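Side-chain contacts in chitosanase (Bacillus subtilis subsp. subtilis str. 168, PDB 7C6C), which hydrolyses internal beta-(1->4) linkages between D-glucosamine residues of partly acetylated chitosan as a secreted family 46 glycoside hydrolase: residues I17-T22 with V208-V213; I25-V30 with E105-Q110; H230-S233 with G237-V240. All coordinates share one frame; numbering follows the deposited sequence. Where two conformers were deposited one is given.

Interaction 1 of 3, residues I17-T22 with V208-V213. With LMR ((2S)-2-hydroxybutanedioic acid), chain B.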
ATOM      1  N   ILE A  17       8.741   1.249   5.587  1.00  9.61           N
ATOM      2  CA  ILE A  17       8.755   1.659   6.990  1.00  9.75           C
ATOM      3  C   ILE A  17       7.354   1.550   7.574  1.00 10.03           C
ATOM      4  O   ILE A  17       7.148   1.002   8.667  1.00 10.67           O
ATOM      5  CB  ILE A  17       9.294   3.092   7.135  1.00 10.77           C
ATOM      6  CG1 ILE A  17      10.781   3.147   6.780  1.00 10.83           C
ATOM      7  CG2 ILE A  17       9.025   3.616   8.551  1.00 11.53           C
ATOM      8  CD1 ILE A  17      11.290   4.566   6.581  1.00 12.30           C
ATOM      9  N   PHE A  18       6.366   2.079   6.847  1.00  9.74           N
ATOM     10  CA  PHE A  18       5.004   2.115   7.365  1.00 10.18           C
ATOM     11  C   PHE A  18       4.440   0.715   7.558  1.00 11.10           C
ATOM     12  O   PHE A  18       3.676   0.483   8.497  1.00 12.91           O
ATOM     13  CB  PHE A  18       4.099   2.923   6.434  1.00 10.56           C
ATOM     14  CG  PHE A  18       4.610   4.303   6.112  1.00 10.23           C
ATOM     15  CD1 PHE A  18       5.381   5.032   7.022  1.00 10.82           C
ATOM     16  CD2 PHE A  18       4.310   4.878   4.888  1.00 10.75           C
ATOM     17  CE1 PHE A  18       5.837   6.313   6.703  1.00 11.33           C
ATOM     18  CE2 PHE A  18       4.761   6.151   4.564  1.00 10.83           C
ATOM     19  CZ  PHE A  18       5.525   6.867   5.472  1.00 11.21           C
ATOM     20  N   GLU A  19       4.808  -0.228   6.697  1.00 10.95           N
ATOM     21  CA  GLU A  19       4.269  -1.582   6.768  0.61 11.72           C
ATOM     22  C   GLU A  19       5.040  -2.470   7.737  1.00 11.31           C
ATOM     23  O   GLU A  19       4.437  -3.270   8.461  1.00 13.17           O
ATOM     24  CB  GLU A  19       4.273  -2.228   5.377  0.61 13.91           C
ATOM     25  CG  GLU A  19       3.527  -1.435   4.315  0.61 15.72           C
ATOM     26  CD  GLU A  19       2.025  -1.594   4.408  0.61 17.52           C
ATOM     27  OE1 GLU A  19       1.551  -2.748   4.450  0.61 17.98           O
ATOM     28  OE2 GLU A  19       1.321  -0.563   4.449  0.61 19.22           O
ATOM     29  N   ASN A  20       6.367  -2.355   7.756  1.00 10.57           N
ATOM     30  CA  ASN A  20       7.201  -3.328   8.441  1.00 11.29           C
ATOM     31  C   ASN A  20       8.301  -2.737   9.305  1.00 11.35           C
ATOM     32  O   ASN A  20       9.084  -3.505   9.868  1.00 12.66           O
ATOM     33  CB  ASN A  20       7.838  -4.297   7.431  1.00 12.57           C
ATOM     34  CG  ASN A  20       6.810  -5.067   6.633  1.00 12.30           C
ATOM     35  OD1 ASN A  20       6.623  -4.815   5.445  1.00 13.08           O
ATOM     36  ND2 ASN A  20       6.134  -6.007   7.285  1.00 13.77           N
ATOM     37  N   GLY A  21       8.411  -1.415   9.414  1.00 11.34           N
ATOM     38  CA  GLY A  21       9.406  -0.850  10.305  1.00 12.43           C
ATOM     39  C   GLY A  21      10.828  -1.003   9.819  1.00 12.04           C
ATOM     40  O   GLY A  21      11.757  -1.033  10.634  1.00 13.57           O
ATOM     41  N   THR A  22      11.029  -1.095   8.507  1.00 11.61           N
ATOM     42  CA  THR A  22      12.356  -1.207   7.928  1.00 12.11           C
ATOM     43  C   THR A  22      12.297  -0.649   6.515  1.00 10.98           C
ATOM     44  O   THR A  22      11.249  -0.695   5.869  1.00 11.48           O
ATOM     45  CB  THR A  22      12.840  -2.666   7.908  1.00 13.15           C
ATOM     46  OG1 THR A  22      14.039  -2.739   7.135  1.00 13.64           O
ATOM     47  CG2 THR A  22      11.786  -3.602   7.303  1.00 13.93           C
ATOM     48  N   VAL A 208      -1.628   5.915  11.681  1.00 15.01           N
ATOM     49  CA  VAL A 208      -1.766   7.318  11.300  1.00 15.72           C
ATOM     50  C   VAL A 208      -0.430   8.035  11.227  1.00 14.92           C
ATOM     51  O   VAL A 208      -0.323   9.056  10.544  1.00 15.40           O
ATOM     52  CB  VAL A 208      -2.752   8.076  12.222  1.00 17.32           C
ATOM     53  CG1 VAL A 208      -4.144   7.498  12.094  1.00 19.59           C
ATOM     54  CG2 VAL A 208      -2.269   8.046  13.671  1.00 17.64           C
ATOM     55  N   ALA A 209       0.598   7.527  11.912  1.00 14.25           N
ATOM     56  CA  ALA A 209       1.896   8.193  11.881  1.00 14.64           C
ATOM     57  C   ALA A 209       2.438   8.327  10.463  1.00 13.15           C
ATOM     58  O   ALA A 209       3.221   9.242  10.196  1.00 13.93           O
ATOM     59  CB  ALA A 209       2.903   7.469  12.773  1.00 16.53           C
ATOM     60  N   ARG A 210       2.052   7.434   9.544  1.00 12.16           N
ATOM     61  CA  ARG A 210       2.554   7.553   8.177  1.00 11.44           C
ATOM     62  C   ARG A 210       2.121   8.862   7.537  1.00 11.62           C
ATOM     63  O   ARG A 210       2.864   9.435   6.730  1.00 12.03           O
ATOM     64  CB  ARG A 210       2.155   6.336   7.333  1.00 11.10           C
ATOM     65  CG  ARG A 210       0.683   6.237   6.968  1.00 11.96           C
ATOM     66  CD  ARG A 210       0.264   4.785   6.806  1.00 11.79           C
ATOM     67  NE  ARG A 210       0.811   4.167   5.600  1.00 11.65           N
ATOM     68  CZ  ARG A 210       0.810   2.853   5.392  1.00 11.44           C
ATOM     69  NH1 ARG A 210       0.345   2.042   6.333  1.00 13.10           N
ATOM     70  NH2 ARG A 210       1.273   2.347   4.259  1.00 11.70           N
ATOM     71  N   VAL A 211       0.938   9.362   7.901  1.00 12.23           N
ATOM     72  CA  VAL A 211       0.494  10.655   7.387  1.00 13.22           C
ATOM     73  C   VAL A 211       1.445  11.759   7.833  1.00 12.60           C
ATOM     74  O   VAL A 211       1.829  12.628   7.040  1.00 13.22           O
ATOM     75  CB  VAL A 211      -0.962  10.939   7.805  1.00 15.00           C
ATOM     76  CG1 VAL A 211      -1.341  12.364   7.429  1.00 16.21           C
ATOM     77  CG2 VAL A 211      -1.903   9.946   7.145  1.00 16.51           C
ATOM     78  N   ASP A 212       1.865  11.732   9.104  1.00 12.84           N
ATOM     79  CA  ASP A 212       2.771  12.765   9.592  1.00 14.03           C
ATOM     80  C   ASP A 212       4.168  12.628   8.997  1.00 12.55           C
ATOM     81  O   ASP A 212       4.828  13.642   8.752  1.00 13.21           O
ATOM     82  CB  ASP A 212       2.826  12.768  11.118  1.00 17.13           C
ATOM     83  CG  ASP A 212       3.430  14.045  11.668  1.00 20.26           C
ATOM     84  OD1 ASP A 212       2.882  15.136  11.387  1.00 21.73           O
ATOM     85  OD2 ASP A 212       4.455  13.965  12.372  1.00 22.68           O
ATOM     86  N   VAL A 213       4.641  11.403   8.754  1.00 11.53           N
ATOM     87  CA  VAL A 213       5.939  11.245   8.102  1.00 11.64           C
ATOM     88  C   VAL A 213       5.911  11.885   6.720  1.00 10.53           C
ATOM     89  O   VAL A 213       6.836  12.609   6.326  1.00 10.68           O
ATOM     90  CB  VAL A 213       6.344   9.759   8.042  1.00 12.24           C
ATOM     91  CG1 VAL A 213       7.590   9.584   7.186  1.00 12.41           C
ATOM     92  CG2 VAL A 213       6.579   9.215   9.438  1.00 13.49           C
TER
HETATM   93  C1  LMR B 301       6.201  12.480  15.759  1.00 33.89           C
HETATM   94  O1A LMR B 301       7.157  11.687  15.636  1.00 32.20           O
HETATM   95  O1B LMR B 301       6.345  13.720  15.744  1.00 34.66           O
HETATM   96  C2  LMR B 301       4.816  11.932  15.945  1.00 33.46           C
HETATM   97  O2  LMR B 301       3.944  13.009  16.306  1.00 34.59           O
HETATM   98  C3  LMR B 301       4.310  11.283  14.657  1.00 31.44           C
HETATM   99  C4  LMR B 301       5.000   9.960  14.397  1.00 29.41           C
HETATM  100  O4A LMR B 301       4.951   9.077  15.284  1.00 28.29           O
HETATM  101  O4B LMR B 301       5.588   9.790  13.304  1.00 28.95           O
HETATM  102  O   HOH W   1       0.322  -0.971   7.171  1.00 42.17           O

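Interaction 2 of 3, residues I25-V30 with E105-Q110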
ATOM      1  N   ILE A  25      12.424  -3.825   1.771  1.00 12.41           N
ATOM      2  CA  ILE A  25      11.115  -4.357   1.415  1.00 12.93           C
ATOM      3  C   ILE A  25      11.016  -5.819   1.837  1.00 12.37           C
ATOM      4  O   ILE A  25      11.898  -6.633   1.535  1.00 13.75           O
ATOM      5  CB  ILE A  25      10.856  -4.170  -0.086  1.00 14.20           C
ATOM      6  CG1 ILE A  25      10.806  -2.680  -0.446  1.00 15.47           C
ATOM      7  CG2 ILE A  25       9.571  -4.864  -0.486  1.00 14.41           C
ATOM      8  CD1 ILE A  25      10.823  -2.437  -1.938  1.00 16.73           C
ATOM      9  N   GLN A  26       9.936  -6.163   2.541  1.00 12.17           N
ATOM     10  CA  GLN A  26       9.761  -7.491   3.144  1.00 12.73           C
ATOM     11  C   GLN A  26       8.862  -8.361   2.270  1.00 12.59           C
ATOM     12  O   GLN A  26       7.647  -8.430   2.459  1.00 13.70           O
ATOM     13  CB  GLN A  26       9.182  -7.361   4.546  1.00 12.84           C
ATOM     14  CG  GLN A  26      10.083  -6.622   5.502  1.00 13.69           C
ATOM     15  CD  GLN A  26      11.362  -7.370   5.742  1.00 14.68           C
ATOM     16  OE1 GLN A  26      11.349  -8.491   6.247  1.00 16.23           O
ATOM     17  NE2 GLN A  26      12.482  -6.762   5.375  1.00 14.49           N
ATOM     18  N   TYR A  27       9.473  -9.090   1.344  1.00 11.25           N
ATOM     19  CA  TYR A  27       8.708  -9.991   0.494  1.00 10.91           C
ATOM     20  C   TYR A  27       8.194 -11.216   1.243  1.00 10.70           C
ATOM     21  O   TYR A  27       7.208 -11.822   0.807  1.00 11.26           O
ATOM     22  CB  TYR A  27       9.547 -10.426  -0.701  1.00 11.53           C
ATOM     23  CG  TYR A  27       9.772  -9.350  -1.736  1.00 11.56           C
ATOM     24  CD1 TYR A  27      10.770  -8.396  -1.576  1.00 13.19           C
ATOM     25  CD2 TYR A  27       8.990  -9.291  -2.880  1.00 12.00           C
ATOM     26  CE1 TYR A  27      10.982  -7.424  -2.531  1.00 13.76           C
ATOM     27  CE2 TYR A  27       9.195  -8.324  -3.840  1.00 12.50           C
ATOM     28  CZ  TYR A  27      10.192  -7.391  -3.662  1.00 12.50           C
ATOM     29  OH  TYR A  27      10.390  -6.434  -4.629  1.00 13.74           O
ATOM     30  N   GLY A  28       8.830 -11.599   2.345  1.00 11.24           N
ATOM     31  CA  GLY A  28       8.455 -12.807   3.045  1.00 11.50           C
ATOM     32  C   GLY A  28       7.481 -12.622   4.170  1.00 12.00           C
ATOM     33  O   GLY A  28       7.085 -13.606   4.794  1.00 12.81           O
ATOM     34  N   TYR A  29       7.068 -11.387   4.432  1.00 12.12           N
ATOM     35  CA  TYR A  29       6.196 -11.076   5.555  1.00 12.18           C
ATOM     36  C   TYR A  29       4.836 -11.752   5.409  1.00 11.26           C
ATOM     37  O   TYR A  29       4.209 -11.697   4.351  1.00 11.26           O
ATOM     38  CB  TYR A  29       5.999  -9.567   5.562  1.00 13.17           C
ATOM     39  CG  TYR A  29       5.001  -9.049   6.557  1.00 13.32           C
ATOM     40  CD1 TYR A  29       5.293  -9.045   7.914  1.00 14.33           C
ATOM     41  CD2 TYR A  29       3.784  -8.514   6.139  1.00 14.96           C
ATOM     42  CE1 TYR A  29       4.394  -8.544   8.836  1.00 14.56           C
ATOM     43  CE2 TYR A  29       2.879  -8.011   7.051  1.00 15.71           C
ATOM     44  CZ  TYR A  29       3.194  -8.025   8.398  1.00 14.81           C
ATOM     45  OH  TYR A  29       2.307  -7.516   9.311  1.00 16.39           O
ATOM     46  N   VAL A  30       4.360 -12.365   6.488  1.00 11.44           N
ATOM     47  CA  VAL A  30       2.980 -12.842   6.579  1.00 12.11           C
ATOM     48  C   VAL A  30       2.523 -12.666   8.015  1.00 12.35           C
ATOM     49  O   VAL A  30       3.201 -13.130   8.938  1.00 14.36           O
ATOM     50  CB  VAL A  30       2.799 -14.325   6.192  1.00 11.97           C
ATOM     51  CG1 VAL A  30       1.329 -14.721   6.334  1.00 12.13           C
ATOM     52  CG2 VAL A  30       3.277 -14.612   4.793  1.00 13.75           C
ATOM     53  N   GLU A 105      11.788 -15.708  -8.524  1.00 15.01           N
ATOM     54  CA  GLU A 105      10.500 -15.777  -9.211  1.00 14.99           C
ATOM     55  C   GLU A 105       9.357 -15.323  -8.308  1.00 14.03           C
ATOM     56  O   GLU A 105       8.430 -14.646  -8.766  1.00 13.33           O
ATOM     57  CB  GLU A 105      10.243 -17.190  -9.740  1.00 17.05           C
ATOM     58  CG  GLU A 105      11.123 -17.587 -10.930  1.00 20.80           C
ATOM     59  CD  GLU A 105      10.694 -16.968 -12.260  1.00 25.41           C
ATOM     60  OE1 GLU A 105       9.714 -16.194 -12.299  1.00 26.94           O
ATOM     61  OE2 GLU A 105      11.350 -17.264 -13.283  1.00 28.11           O
ATOM     62  N   PHE A 106       9.390 -15.684  -7.024  1.00 12.55           N
ATOM     63  CA  PHE A 106       8.311 -15.255  -6.143  1.00 11.35           C
ATOM     64  C   PHE A 106       8.325 -13.746  -5.956  1.00 11.20           C
ATOM     65  O   PHE A 106       7.267 -13.104  -5.951  1.00 11.04           O
ATOM     66  CB  PHE A 106       8.395 -15.964  -4.798  1.00 11.57           C
ATOM     67  CG  PHE A 106       7.141 -15.826  -3.976  1.00 10.60           C
ATOM     68  CD1 PHE A 106       5.916 -16.236  -4.493  1.00 10.89           C
ATOM     69  CD2 PHE A 106       7.173 -15.295  -2.687  1.00 10.86           C
ATOM     70  CE1 PHE A 106       4.752 -16.114  -3.750  1.00 10.40           C
ATOM     71  CE2 PHE A 106       6.008 -15.180  -1.938  1.00 10.53           C
ATOM     72  CZ  PHE A 106       4.802 -15.584  -2.470  1.00 10.71           C
ATOM     73  N   ARG A 107       9.514 -13.162  -5.794  1.00 11.38           N
ATOM     74  CA  ARG A 107       9.608 -11.713  -5.694  1.00 11.86           C
ATOM     75  C   ARG A 107       9.107 -11.048  -6.969  1.00 12.13           C
ATOM     76  O   ARG A 107       8.396 -10.037  -6.910  1.00 12.07           O
ATOM     77  CB  ARG A 107      11.039 -11.288  -5.366  1.00 13.81           C
ATOM     78  CG  ARG A 107      11.506 -11.768  -3.995  1.00 14.85           C
ATOM     79  CD  ARG A 107      13.012 -11.722  -3.838  1.00 16.89           C
ATOM     80  NE  ARG A 107      13.511 -10.354  -3.777  1.00 17.14           N
ATOM     81  CZ  ARG A 107      13.728  -9.679  -2.648  1.00 17.51           C
ATOM     82  NH1 ARG A 107      13.470 -10.242  -1.477  1.00 18.75           N
ATOM     83  NH2 ARG A 107      14.193  -8.435  -2.692  1.00 18.26           N
ATOM     84  N   ALA A 108       9.450 -11.617  -8.131  1.00 12.66           N
ATOM     85  CA  ALA A 108       8.989 -11.060  -9.402  1.00 13.09           C
ATOM     86  C   ALA A 108       7.468 -11.107  -9.514  1.00 12.39           C
ATOM     87  O   ALA A 108       6.849 -10.172 -10.040  1.00 12.42           O
ATOM     88  CB  ALA A 108       9.653 -11.786 -10.573  1.00 14.78           C
ATOM     89  N   ALA A 109       6.846 -12.186  -9.029  1.00 11.82           N
ATOM     90  CA  ALA A 109       5.387 -12.271  -9.055  1.00 11.14           C
ATOM     91  C   ALA A 109       4.766 -11.192  -8.182  1.00 10.75           C
ATOM     92  O   ALA A 109       3.791 -10.541  -8.579  1.00 11.40           O
ATOM     93  CB  ALA A 109       4.932 -13.655  -8.592  1.00 11.79           C
ATOM     94  N   GLN A 110       5.325 -10.980  -6.988  1.00 10.62           N
ATOM     95  CA  GLN A 110       4.858  -9.882  -6.146  1.00 10.82           C
ATOM     96  C   GLN A 110       5.046  -8.531  -6.826  1.00 10.69           C
ATOM     97  O   GLN A 110       4.169  -7.663  -6.746  1.00 10.39           O
ATOM     98  CB  GLN A 110       5.575  -9.898  -4.801  1.00 10.76           C
ATOM     99  CG  GLN A 110       5.184 -11.051  -3.898  1.00 10.71           C
ATOM    100  CD  GLN A 110       5.720 -10.873  -2.501  1.00  9.78           C
ATOM    101  OE1 GLN A 110       5.610  -9.792  -1.923  1.00 10.20           O
ATOM    102  NE2 GLN A 110       6.319 -11.923  -1.949  1.00 10.60           N
TER
HETATM  103  O   HOH W   2      13.927  -6.593  -0.337  1.00 18.77           O
HETATM  104  O   HOH W   3      12.420  -9.323   1.347  1.00 19.71           O

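Interaction 3 of 3, residues H230-S233 with G237-V240. With LMR ((2S)-2-hydroxybutanedioic acid), chain B.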
ATOM      1  N   HIS A 230      15.576  11.803   5.794  1.00  9.76           N
ATOM      2  CA  HIS A 230      15.582  11.290   7.158  1.00  9.57           C
ATOM      3  C   HIS A 230      14.165  11.252   7.695  1.00 10.03           C
ATOM      4  O   HIS A 230      13.463  12.265   7.681  1.00 11.24           O
ATOM      5  CB  HIS A 230      16.500  12.101   8.065  1.00 10.65           C
ATOM      6  CG  HIS A 230      17.929  12.011   7.656  1.00 10.44           C
ATOM      7  ND1 HIS A 230      18.531  12.948   6.843  1.00 11.01           N
ATOM      8  CD2 HIS A 230      18.863  11.062   7.894  1.00 12.40           C
ATOM      9  CE1 HIS A 230      19.787  12.598   6.629  1.00 11.83           C
ATOM     10  NE2 HIS A 230      20.012  11.457   7.254  1.00 12.53           N
ATOM     11  N   VAL A 231      13.756  10.081   8.152  1.00 10.42           N
ATOM     12  CA  VAL A 231      12.478   9.887   8.813  1.00 10.94           C
ATOM     13  C   VAL A 231      12.740   9.872  10.309  1.00 11.39           C
ATOM     14  O   VAL A 231      13.624   9.148  10.782  1.00 11.99           O
ATOM     15  CB  VAL A 231      11.835   8.568   8.358  1.00 11.43           C
ATOM     16  CG1 VAL A 231      10.604   8.258   9.195  1.00 13.09           C
ATOM     17  CG2 VAL A 231      11.496   8.646   6.879  1.00 12.85           C
ATOM     18  N   ARG A 232      11.992  10.680  11.056  1.00 12.88           N
ATOM     19  CA  ARG A 232      12.098  10.705  12.517  1.00 14.44           C
ATOM     20  C   ARG A 232      10.679  10.630  13.062  1.00 14.25           C
ATOM     21  O   ARG A 232       9.927  11.608  13.021  1.00 16.06           O
ATOM     22  CB  ARG A 232      12.863  11.924  13.032  1.00 16.97           C
ATOM     23  CG  ARG A 232      14.369  11.790  12.793  1.00 17.29           C
ATOM     24  CD  ARG A 232      15.248  12.846  13.527  1.00 15.63           C
ATOM     25  NE  ARG A 232      16.547  12.967  12.852  1.00 12.93           N
ATOM     26  CZ  ARG A 232      16.693  13.624  11.706  1.00 12.07           C
ATOM     27  NH1 ARG A 232      15.659  14.269  11.191  1.00 11.36           N
ATOM     28  NH2 ARG A 232      17.849  13.627  11.070  1.00 13.45           N
ATOM     29  N   SER A 233      10.306   9.451  13.546  1.00 14.03           N
ATOM     30  CA  SER A 233       8.929   9.165  13.907  1.00 15.38           C
ATOM     31  C   SER A 233       8.896   8.528  15.283  1.00 17.18           C
ATOM     32  O   SER A 233       9.613   7.557  15.536  1.00 17.55           O
ATOM     33  CB  SER A 233       8.340   8.198  12.883  1.00 14.81           C
ATOM     34  OG  SER A 233       7.107   7.674  13.327  1.00 15.04           O
ATOM     35  N   GLY A 237      10.268   5.037  14.525  1.00 16.96           N
ATOM     36  CA  GLY A 237      11.692   5.169  14.742  1.00 17.36           C
ATOM     37  C   GLY A 237      12.342   6.079  13.719  1.00 15.45           C
ATOM     38  O   GLY A 237      11.690   6.861  13.019  1.00 15.46           O
ATOM     39  N   ASN A 238      13.662   5.960  13.629  1.00 14.86           N
ATOM     40  CA  ASN A 238      14.481   6.827  12.795  1.00 13.98           C
ATOM     41  C   ASN A 238      15.107   6.026  11.669  1.00 13.16           C
ATOM     42  O   ASN A 238      15.657   4.944  11.904  1.00 14.65           O
ATOM     43  CB  ASN A 238      15.595   7.445  13.626  1.00 17.11           C
ATOM     44  CG  ASN A 238      15.070   8.106  14.852  1.00 21.03           C
ATOM     45  OD1 ASN A 238      14.153   8.922  14.767  1.00 22.38           O
ATOM     46  ND2 ASN A 238      15.608   7.736  16.012  1.00 22.95           N
ATOM     47  N   PHE A 239      15.054   6.577  10.460  1.00 11.91           N
ATOM     48  CA  PHE A 239      15.562   5.904   9.278  1.00 11.38           C
ATOM     49  C   PHE A 239      16.182   6.926   8.347  1.00 10.79           C
ATOM     50  O   PHE A 239      15.809   8.103   8.350  1.00 10.97           O
ATOM     51  CB  PHE A 239      14.443   5.194   8.496  1.00 11.69           C
ATOM     52  CG  PHE A 239      13.657   4.222   9.318  1.00 12.35           C
ATOM     53  CD1 PHE A 239      12.584   4.654  10.084  1.00 13.48           C
ATOM     54  CD2 PHE A 239      14.000   2.880   9.339  1.00 13.25           C
ATOM     55  CE1 PHE A 239      11.863   3.769  10.866  1.00 14.03           C
ATOM     56  CE2 PHE A 239      13.276   1.981  10.117  1.00 13.96           C
ATOM     57  CZ  PHE A 239      12.208   2.429  10.878  1.00 14.39           C
ATOM     58  N   VAL A 240      17.116   6.458   7.530  1.00 10.74           N
ATOM     59  CA  VAL A 240      17.583   7.211   6.378  1.00 11.31           C
ATOM     60  C   VAL A 240      17.207   6.454   5.113  1.00 11.16           C
ATOM     61  O   VAL A 240      17.281   5.220   5.063  1.00 13.12           O
ATOM     62  CB  VAL A 240      19.092   7.526   6.441  1.00 12.56           C
ATOM     63  CG1 VAL A 240      19.926   6.252   6.411  1.00 14.29           C
ATOM     64  CG2 VAL A 240      19.473   8.461   5.306  1.00 13.59           C
TER
HETATM   65  C1  LMR B 301       6.201  12.480  15.759  1.00 33.89           C
HETATM   66  O1A LMR B 301       7.157  11.687  15.636  1.00 32.20           O
HETATM   67  O1B LMR B 301       6.345  13.720  15.744  1.00 34.66           O
HETATM   68  C2  LMR B 301       4.816  11.932  15.945  1.00 33.46           C
HETATM   69  O2  LMR B 301       3.944  13.009  16.306  1.00 34.59           O
HETATM   70  C3  LMR B 301       4.310  11.283  14.657  1.00 31.44           C
HETATM   71  C4  LMR B 301       5.000   9.960  14.397  1.00 29.41           C
HETATM   72  O4A LMR B 301       4.951   9.077  15.284  1.00 28.29           O
HETATM   73  O4B LMR B 301       5.588   9.790  13.304  1.00 28.95           O

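Interaction 1 of 3, residues I17-T22 with V208-V213
Glu19 and Arg210 form a salt bridge in which Arg210 NH2 donates to Glu19 OE2 over 2.9 Å. The bond is fairly straight, with 162° at the hydrogen; the carboxylate oxygen lies almost in the guanidinium plane and is approached on its anti lone pair, the one turned away from OE1. A second, weak bond from Arg210 NH1 reaches the same Glu19 OE2 at 3.4 Å. One water accepts from NH1 and donates weakly to OE2, so one good donor and two weak ones meet at that oxygen. Glu19 is the predicted proton donor of the active site, and Arg210, also salt-bridged through NH2 to Asp142, probably helps to position the carboxylate in this conformer; Glu19 was modelled in two.

The apolar part of the contact is built on Phe18. Arg210 CB sits over the middle of one ring face, 3.4 Å from the centroid, as a CH-pi contact. The arginine then bends: with CG between backbone N and carbonyl carbon (chi1 71°) and a turn at chi3, its guanidinium comes to lie against Phe18 CB, which is centred over one guanidinium face with CB and Arg210 CZ 3.5 Å apart. Val213 adds van der Waals contact farther round the ring, its CB 3.7 Å from Phe18 CE1.

The end of helix 5-20 is thus joined to the start of helix 209-219. Helix 134-147 supplies Asp142 beside both Phe18 and Arg210, Tyr236 packs against the same two residues, and Val213 continues onto Val231 and Ser233 of strand 229-233.

Interaction 2 of 3, residues I25-V30 with E105-Q110
Tyr27 is gripped by two residues one helical turn apart, Arg107 and Gln110. Arg107 covers one face of its ring. Its CG stands 4.0 Å from the Tyr27 centroid, displaced toward the rim, in a CH-pi contact, and the bend at chi3 (70°) brings the guanidinium above and just beyond the CD1-CE1 rim on the same side of the ring. There NH1 lies 3.3 Å from Tyr27 CD1, with the two planes inclined by 37°. Gln110 approaches differently, running past the ring in the opposite direction and bringing OE1 to 3.5 Å from Tyr27 CD2. Its NE2 donates to Tyr27 O at 2.9 Å along a nearly straight line, 172° at the hydrogen.

Farther out, further bonds position these groups. Tyr27 O also accepts from Trp97 NE1, Gln110 OE1 accepts from Arg43 N, and Tyr27 OH is hydrogen-bonded to Asp111. Arg107 NH1 donates to Ala101 O. Two waters bridge the arginine to the loop: one links NH2 to Ile25 O, while the other joins NH1 to both Ile25 O and Tyr27 N.

The arrangement joins an irregular loop, leaving helix 5-20 for strand 30-32, through a buried tyrosine to the first turns of helix 104-128, within the family 46 chitosanase fold of the lysozyme clan.

Interaction 3 of 3, residues H230-S233 with G237-V240
The Phe239 ring turns its edge to Val231, whose CG1 lies near the ring plane, 4.2 Å from Phe239 CD1. On the other side of the sheet the imidazole of His230 runs alongside Val240, both side chains pointing the same way; Val240 CG2 meets the ring obliquely, 3.6 Å from His230 NE2. Arg232 shares this exposed face with Asn238, whose OD1 rests against the aliphatic Arg232 CG.

These pairs belong to a two-stranded antiparallel beta hairpin, its strands 176° apart in direction. Val231 and Phe239 form a hydrogen-bonded pair, with Val231 N to Phe239 O at 2.9 Å and Phe239 N to Val231 O at 3.0 Å. Ser233 and Gly237 form the next such pair, closing the turn. Here the bonds are more bent: Gly237 N reaches Ser233 O at 2.8 Å with 144° at the hydrogen, and Ser233 N comes to Gly237 O from above the carbonyl plane. Gly237 has positive phi, where a CB would press on the preceding carbonyl oxygen.

Ser233 donates from OG to O4B of the bound 2-hydroxybutanedioic acid at 2.6 Å, its chi1 of 168° swinging the hydroxyl away from the backbone N. The same OG is hydrogen-bonded to Tyr236 N, while Asn234 N and Glu235 N in the turn also bind the ligand.

Interactions 1 and 2 are buried contacts that fasten distant parts of the chain; interaction 3, within a local hairpin, is only partly buried. Interaction 1 relies on an ion pair beside an aromatic ring, interaction 2 on a tyrosine held by amide, guanidinium and water, and interaction 3 mainly on backbone hydrogen bonds. The hairpin's inner face packs on both helices of interaction 1: Phe239 CG lies 3.6 Å from Ile17 CD1, and Val231 CG1 3.9 Å from Val213 CG1. Interactions 1 and 3 both also touch the bound 2-hydroxybutanedioic acid. Interaction 2 joins interaction 1 through Asn20, which packs against Tyr29 and Gln26, but does not touch interaction 3.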